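PDB 1U6M: acetyltransferase, GNAT family from Enterococcus faecalis, which probably transfers an acyl group, most likely acetyl from acetyl-CoA as GNAT enzymes do, to an acceptor that is not identified. Local coordinates for residues Ile118-Arg123 / Met127-Lys132. Sequence-based numbering, arbitrary orientation.
Sequences ISVDER and MGIGSK. With SO4 (sulfate ion), chain E.
Ile118 meets the first turn of helix 129-135 through its CG2 branch, which lies 3.6 Å from CA of Gly130; chi1 of -73° sets CG1 beside the backbone N and leaves CG2 anti to it, facing the glycine. CD1, ending the CG1 arm, approaches Gly130 O at 3.9 Å. Ser119 turns its side chain to the other side of the strand, onto Ile22 of helix 12-25. Val120 faces the helix again: its CG2 sits 3.9 Å from Gly130 N and makes a looser apolar contact, 4.3 Å, with CG2 of Ile129. The Arg-x-x-Gly-x-Gly sequence from Arg125 to Gly130, with Gly128 as N-cap, is the signature of GNAT motif A, which in relatives binds the pyrophosphate of acetyl-CoA; a similar role here is probable. A sulfate ion, probably from the crystallisation liquor and distorted as modelled, merely suggests an anion site: Gly130 N gives its O3 a weak hydrogen bond (3.3 Å, 162°), Arg125 NH2 also binds it, and Val120 CG2 flanks it. Beyond the strand, Asp121 OD1 accepts from Arg123 N at 2.8 Å through its anti lone pair, an Asx turn, while OD2 forms a weak salt-bridge bond with Arg123 NH2, 3.3 Å away; Arg123 NH1 forms a second salt bridge, to Glu67 OE2.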
loop_
_atom_site.group_PDB
_atom_site.type_symbol
_atom_site.label_atom_id
_atom_site.label_comp_id
_atom_site.label_asym_id
_atom_site.label_seq_id
_atom_site.Cartn_x
_atom_site.Cartn_y
_atom_site.Cartn_z
ATOM N N ILE A 118 2.749 0.973 -4.140
ATOM C CA ILE A 118 3.942 0.225 -4.595
ATOM C C ILE A 118 5.144 0.950 -4.014
ATOM O O ILE A 118 5.312 2.145 -4.243
ATOM C CB ILE A 118 4.047 0.121 -6.168
ATOM C CG1 ILE A 118 2.996 -0.874 -6.709
ATOM C CG2 ILE A 118 5.481 -0.256 -6.563
ATOM C CD1 ILE A 118 2.704 -0.735 -8.141
ATOM N N SER A 119 5.934 0.250 -3.216
ATOM C CA SER A 119 7.064 0.828 -2.508
ATOM C C SER A 119 8.314 0.076 -2.818
ATOM O O SER A 119 8.345 -1.115 -2.633
ATOM C CB SER A 119 6.900 0.710 -1.004
ATOM O OG SER A 119 5.997 1.712 -0.638
ATOM N N VAL A 120 9.352 0.798 -3.223
ATOM C CA VAL A 120 10.645 0.197 -3.510
ATOM C C VAL A 120 11.635 0.708 -2.498
ATOM O O VAL A 120 11.741 1.939 -2.318
ATOM C CB VAL A 120 11.154 0.622 -4.927
ATOM C CG1 VAL A 120 12.501 -0.085 -5.239
ATOM C CG2 VAL A 120 10.071 0.271 -5.932
ATOM N N ASP A 121 12.342 -0.218 -1.847
ATOM C CA ASP A 121 13.511 0.114 -1.019
ATOM C C ASP A 121 14.458 1.115 -1.740
ATOM O O ASP A 121 14.775 0.948 -2.914
ATOM C CB ASP A 121 14.223 -1.159 -0.639
ATOM C CG ASP A 121 15.252 -0.946 0.446
ATOM O OD1 ASP A 121 16.141 -0.066 0.285
ATOM O OD2 ASP A 121 15.195 -1.655 1.469
ATOM N N GLU A 122 14.823 2.181 -1.033
ATOM C CA GLU A 122 15.740 3.244 -1.500
ATOM C C GLU A 122 17.055 2.682 -2.031
ATOM O O GLU A 122 17.602 3.230 -2.982
ATOM C CB GLU A 122 16.062 4.276 -0.353
ATOM N N ARG A 123 17.560 1.598 -1.438
ATOM C CA ARG A 123 18.750 0.962 -1.982
ATOM C C ARG A 123 18.548 0.336 -3.388
ATOM O O ARG A 123 19.552 -0.031 -4.046
ATOM C CB ARG A 123 19.235 -0.116 -1.029
ATOM C CG ARG A 123 19.736 0.381 0.292
ATOM C CD ARG A 123 20.155 -0.808 1.149
ATOM N NE ARG A 123 19.010 -1.609 1.551
ATOM C CZ ARG A 123 19.005 -2.938 1.681
ATOM N NH1 ARG A 123 20.103 -3.665 1.407
ATOM N NH2 ARG A 123 17.867 -3.537 2.072
ATOM N N MET A 127 15.861 0.371 -10.748
ATOM C CA MET A 127 15.985 -1.007 -11.270
ATOM C C MET A 127 14.711 -1.606 -11.853
ATOM O O MET A 127 14.652 -2.782 -12.101
ATOM C CB MET A 127 16.565 -1.969 -10.235
ATOM C CG MET A 127 17.838 -1.478 -9.532
ATOM S SD MET A 127 18.378 -2.426 -8.096
ATOM C CE MET A 127 17.873 -4.031 -8.418
ATOM N N GLY A 128 13.704 -0.807 -12.167
ATOM C CA GLY A 128 12.503 -1.440 -12.758
ATOM C C GLY A 128 11.532 -2.188 -11.815
ATOM O O GLY A 128 10.577 -2.778 -12.301
ATOM N N ILE A 129 11.755 -2.173 -10.491
ATOM C CA ILE A 129 10.998 -3.034 -9.539
ATOM C C ILE A 129 9.517 -2.655 -9.397
ATOM O O ILE A 129 8.646 -3.533 -9.451
ATOM C CB ILE A 129 11.697 -3.137 -8.184
ATOM C CG1 ILE A 129 13.034 -3.880 -8.394
ATOM C CG2 ILE A 129 10.757 -3.826 -7.090
ATOM C CD1 ILE A 129 13.975 -3.920 -7.194
ATOM N N GLY A 130 9.225 -1.359 -9.316
ATOM C CA GLY A 130 7.857 -0.889 -9.198
ATOM C C GLY A 130 7.011 -1.285 -10.389
ATOM O O GLY A 130 5.842 -1.668 -10.256
ATOM N N SER A 131 7.633 -1.213 -11.558
ATOM C CA SER A 131 6.938 -1.393 -12.773
ATOM C C SER A 131 6.735 -2.866 -12.967
ATOM O O SER A 131 5.698 -3.243 -13.463
ATOM C CB SER A 131 7.657 -0.699 -13.940
ATOM O OG SER A 131 7.464 -1.446 -15.152
ATOM N N LYS A 132 7.666 -3.703 -12.520
ATOM C CA LYS A 132 7.417 -5.168 -12.497
ATOM C C LYS A 132 6.393 -5.666 -11.483
ATOM O O LYS A 132 5.714 -6.633 -11.734
ATOM C CB LYS A 132 8.680 -5.944 -12.167
ATOM C CG LYS A 132 9.741 -5.822 -13.147
ATOM C CD LYS A 132 10.874 -6.693 -12.644
ATOM C CE LYS A 132 10.654 -8.128 -13.089
ATOM N NZ LYS A 132 11.996 -8.676 -13.515
HETATM O O2 SO4 E . 10.771 2.736 -8.612
HETATM O O3 SO4 E . 11.168 1.301 -9.679
HETATM O O4 SO4 E . 12.180 2.459 -9.011
#